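Inclusion membrane protein A (Chlamydia trachomatis, PDB 6E7E) probably mediates homotypic fusion of chlamydial inclusions as a SNARE-like membrane protein, the chain here being its helical soluble domain. Local coordinates at residues S26-Q29 with K30-L33; F32-L35 with S36-A40. The protein carries 2 engineered substitutions. All coordinates share one frame; numbering follows the deposited sequence.

Contact 1: S26-Q29 with K30-L33; sequences SVLQ and KEFL
Phe32 lies over the carbonyl of Leu28, one helical turn earlier, within helix 4-38. Its CG stands beside the backbone N and anti to the carbonyl carbon (chi1 -78°), a setting that carries the side chain back over the preceding turn. Phe32 CB lies 3.7 Å from Leu28 O; CG is slightly farther from the same oxygen, and CD2 comes to 3.2 Å from Leu28 O, which sits at the ring edge near its plane. Phe32 CE2 is still 4.1 Å from Leu28 O, and the ring stacks with Phe53 of helix 44-57. Leu28 O also accepts the backbone bond from Phe32 N (2.9 Å, N-H...O 156°), so amide and ring edge of one residue converge on one carbonyl. Beside them Leu28 and Glu31 run alongside each other, pointing the same way, with Leu28 CD2 3.5 Å from Glu31 OE1. Gln29 leaves on another side of the helix, where its NE2 hydrogen-bonds to Tyr54 O. Glu31 OE1 thus lies near a leucine methyl while OE2 has a weak, long pairing with Arg115, consistent with a border between the bundle interior, where Leu28 and Phe32 meet Leu107, and its more polar flank.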
loop_
_atom_site.group_PDB
_atom_site.type_symbol
_atom_site.label_atom_id
_atom_site.label_comp_id
_atom_site.label_asym_id
_atom_site.label_seq_id
_atom_site.Cartn_x
_atom_site.Cartn_y
_atom_site.Cartn_z
ATOM N N SER A 26 -1.546 8.510 2.409
ATOM C CA SER A 26 -1.028 9.845 2.045
ATOM C C SER A 26 -1.341 10.846 3.161
ATOM O O SER A 26 -0.518 11.715 3.478
ATOM C CB SER A 26 -1.545 10.297 0.690
ATOM O OG SER A 26 -2.868 10.829 0.692
ATOM N N VAL A 27 -2.506 10.722 3.759
ATOM C CA VAL A 27 -2.897 11.627 4.867
ATOM C C VAL A 27 -1.977 11.342 6.047
ATOM O O VAL A 27 -1.451 12.285 6.685
ATOM C CB VAL A 27 -4.371 11.444 5.252
ATOM C CG1 VAL A 27 -4.745 12.239 6.500
ATOM C CG2 VAL A 27 -5.283 11.813 4.103
ATOM N N LEU A 28 -1.794 10.082 6.384
ATOM C CA LEU A 28 -0.947 9.710 7.535
ATOM C C LEU A 28 0.504 10.102 7.282
ATOM O O LEU A 28 1.172 10.558 8.202
ATOM C CB LEU A 28 -1.093 8.220 7.824
ATOM C CG LEU A 28 -2.463 7.835 8.366
ATOM C CD1 LEU A 28 -2.665 6.339 8.310
ATOM C CD2 LEU A 28 -2.628 8.328 9.776
ATOM N N GLN A 29 0.974 9.948 6.055
ATOM C CA GLN A 29 2.344 10.350 5.687
ATOM C C GLN A 29 2.536 11.825 6.041
ATOM O O GLN A 29 3.550 12.203 6.626
ATOM C CB GLN A 29 2.522 10.093 4.196
ATOM C CG GLN A 29 3.926 10.370 3.761
ATOM C CD GLN A 29 4.074 10.451 2.276
ATOM O OE1 GLN A 29 3.152 10.796 1.539
ATOM N NE2 GLN A 29 5.274 10.157 1.838
ATOM N N LYS A 30 1.607 12.661 5.612
ATOM C CA LYS A 30 1.711 14.109 5.859
ATOM C C LYS A 30 1.646 14.400 7.364
ATOM O O LYS A 30 2.373 15.268 7.861
ATOM C CB LYS A 30 0.598 14.844 5.115
ATOM C CG LYS A 30 0.685 16.357 5.130
ATOM C CD LYS A 30 -0.181 16.992 4.080
ATOM C CE LYS A 30 -1.626 16.991 4.506
ATOM N NZ LYS A 30 -2.426 17.884 3.647
ATOM N N GLU A 31 0.790 13.677 8.069
ATOM C CA GLU A 31 0.672 13.856 9.525
ATOM C C GLU A 31 2.013 13.558 10.204
ATOM O O GLU A 31 2.421 14.291 11.111
ATOM C CB GLU A 31 -0.418 12.946 10.063
ATOM C CG GLU A 31 -0.807 13.238 11.482
ATOM C CD GLU A 31 -2.003 12.442 12.000
ATOM O OE1 GLU A 31 -2.196 11.289 11.541
ATOM O OE2 GLU A 31 -2.728 12.935 12.899
ATOM N N PHE A 32 2.697 12.500 9.785
ATOM C CA PHE A 32 3.997 12.143 10.404
ATOM C C PHE A 32 5.102 13.082 9.938
ATOM O O PHE A 32 6.011 13.309 10.736
ATOM C CB PHE A 32 4.311 10.659 10.206
ATOM C CG PHE A 32 3.517 9.834 11.189
ATOM C CD1 PHE A 32 3.903 9.792 12.519
ATOM C CD2 PHE A 32 2.348 9.197 10.833
ATOM C CE1 PHE A 32 3.138 9.138 13.467
ATOM C CE2 PHE A 32 1.580 8.552 11.782
ATOM C CZ PHE A 32 1.975 8.535 13.088
ATOM N N LEU A 33 5.011 13.677 8.761
ATOM C CA LEU A 33 5.969 14.739 8.397
ATOM C C LEU A 33 5.811 15.907 9.369
ATOM O O LEU A 33 6.786 16.415 9.915
ATOM C CB LEU A 33 5.729 15.209 6.970
ATOM C CG LEU A 33 6.659 16.321 6.509
ATOM C CD1 LEU A 33 8.111 15.870 6.546
ATOM C CD2 LEU A 33 6.274 16.715 5.097
#

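Contact 2: F32-L35 with S36-A40; sequences FLHL and SKEFA
The Phe39 ring presents its edge to Leu35, whose carbonyl oxygen lies in the ring plane, 3.5 Å from Phe39 CD1. On the leucine side chain, Leu35 CD1 reaches Phe39 CE1 at 3.7 Å, and the two side chains cross at a slant. Phe39 CG stands beside the backbone N (chi1 -77°), which turns the ring back toward the preceding turn. At the His34 ring, Glu38 OE2 lies at the edge, near the plane, and comes 3.6 Å from His34 CB; the ring's ND1 is hydrogen-bonded to Lys30 O. Four i to i+4 backbone bonds run through the C-terminal part of helix 4-38, among them Glu38 N to His34 O (2.9 Å, 164°) and the more bent Phe39 N to Leu35 O (3.0 Å, 142°). The helix here belongs to an all-helical bundle: Leu35 and Phe39 both touch helices 44-57 and 110-119, and the more exposed His34 and Glu38 reach Arg115 of the latter. The extended Glu38 side chain lies alongside the His34 carbonyl, its CG 3.2 Å from His34 O, and its OE1 forms a salt bridge with Arg115 NE. On another side of the turn, Ser36 CB packs 3.3 Å from Phe32 O, the oxygen that accepts the bond from Ser36 N.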
loop_
_atom_site.group_PDB
_atom_site.type_symbol
_atom_site.label_atom_id
_atom_site.label_comp_id
_atom_site.label_asym_id
_atom_site.label_seq_id
_atom_site.Cartn_x
_atom_site.Cartn_y
_atom_site.Cartn_z
ATOM N N PHE A 32 2.697 12.500 9.785
ATOM C CA PHE A 32 3.997 12.143 10.404
ATOM C C PHE A 32 5.102 13.082 9.938
ATOM O O PHE A 32 6.011 13.309 10.736
ATOM C CB PHE A 32 4.311 10.659 10.206
ATOM C CG PHE A 32 3.517 9.834 11.189
ATOM C CD1 PHE A 32 3.903 9.792 12.519
ATOM C CD2 PHE A 32 2.348 9.197 10.833
ATOM C CE1 PHE A 32 3.138 9.138 13.467
ATOM C CE2 PHE A 32 1.580 8.552 11.782
ATOM C CZ PHE A 32 1.975 8.535 13.088
ATOM N N LEU A 33 5.011 13.677 8.761
ATOM C CA LEU A 33 5.969 14.739 8.397
ATOM C C LEU A 33 5.811 15.907 9.369
ATOM O O LEU A 33 6.786 16.415 9.915
ATOM C CB LEU A 33 5.729 15.209 6.970
ATOM C CG LEU A 33 6.659 16.321 6.509
ATOM C CD1 LEU A 33 8.111 15.870 6.546
ATOM C CD2 LEU A 33 6.274 16.715 5.097
ATOM N N HIS A 34 4.582 16.344 9.585
ATOM C CA HIS A 34 4.316 17.403 10.583
ATOM C C HIS A 34 4.903 17.008 11.937
ATOM O O HIS A 34 5.605 17.794 12.550
ATOM C CB HIS A 34 2.819 17.660 10.709
ATOM C CG HIS A 34 2.246 18.609 9.713
ATOM N ND1 HIS A 34 1.747 18.340 8.446
ATOM C CD2 HIS A 34 2.055 19.929 9.900
ATOM C CE1 HIS A 34 1.275 19.482 7.949
ATOM N NE2 HIS A 34 1.482 20.450 8.805
ATOM N N LEU A 35 4.573 15.820 12.415
ATOM C CA LEU A 35 4.986 15.376 13.758
ATOM C C LEU A 35 6.510 15.365 13.845
ATOM O O LEU A 35 7.076 15.744 14.871
ATOM C CB LEU A 35 4.378 14.009 14.066
ATOM C CG LEU A 35 4.321 13.632 15.539
ATOM C CD1 LEU A 35 3.267 14.450 16.255
ATOM C CD2 LEU A 35 4.012 12.139 15.666
ATOM N N SER A 36 7.161 14.901 12.797
ATOM C CA SER A 36 8.622 14.810 12.764
ATOM C C SER A 36 9.237 16.195 13.007
ATOM O O SER A 36 10.181 16.320 13.780
ATOM C CB SER A 36 9.102 14.164 11.498
ATOM O OG SER A 36 10.489 14.082 11.517
ATOM N N LYS A 37 8.699 17.210 12.359
ATOM C CA LYS A 37 9.256 18.570 12.480
ATOM C C LYS A 37 8.861 19.180 13.817
ATOM O O LYS A 37 9.687 19.838 14.441
ATOM C CB LYS A 37 8.750 19.436 11.338
ATOM C CG LYS A 37 9.166 18.941 9.974
ATOM C CD LYS A 37 10.641 18.679 9.838
ATOM C CE LYS A 37 11.052 18.296 8.439
ATOM N NZ LYS A 37 12.394 17.687 8.407
ATOM N N GLU A 38 7.642 18.959 14.258
ATOM C CA GLU A 38 7.155 19.512 15.537
ATOM C C GLU A 38 8.040 19.032 16.686
ATOM O O GLU A 38 8.240 19.791 17.620
ATOM C CB GLU A 38 5.724 19.053 15.784
ATOM C CG GLU A 38 4.673 19.731 14.946
ATOM C CD GLU A 38 3.345 19.007 15.044
ATOM O OE1 GLU A 38 3.088 18.429 16.150
ATOM O OE2 GLU A 38 2.570 19.043 14.044
ATOM N N PHE A 39 8.493 17.788 16.629
ATOM C CA PHE A 39 9.195 17.115 17.739
ATOM C C PHE A 39 10.699 17.022 17.529
ATOM O O PHE A 39 11.395 16.472 18.373
ATOM C CB PHE A 39 8.552 15.772 18.053
ATOM C CG PHE A 39 7.276 15.930 18.830
ATOM C CD1 PHE A 39 6.059 16.141 18.199
ATOM C CD2 PHE A 39 7.309 15.921 20.213
ATOM C CE1 PHE A 39 4.909 16.370 18.931
ATOM C CE2 PHE A 39 6.151 16.133 20.935
ATOM C CZ PHE A 39 4.957 16.360 20.299
ATOM N N ALA A 40 11.216 17.619 16.476
ATOM C CA ALA A 40 12.646 17.481 16.143
ATOM C C ALA A 40 13.501 17.926 17.329
ATOM O O ALA A 40 14.535 17.300 17.552
ATOM C CB ALA A 40 12.970 18.264 14.909
#

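Contacts 1 and 2 are overlapping parts of the C-terminal end of helix 4-38, contact 2 running just past it; their centres are about 10 Å apart, and they share Phe32 and Leu33. The backbone amide of Phe32 closes a turn in contact 1 and its carbonyl opens one in contact 2, so the bonding pattern passes through this residue unbroken. His34 of contact 2 reaches back to contact 1, and Arg115 of helix 110-119 has a partner in each. The centre of contact 1 lies about 14 Å from the chain centre and that of contact 2 about 22 Å, the helix running outward to its end before helix 44-57 follows.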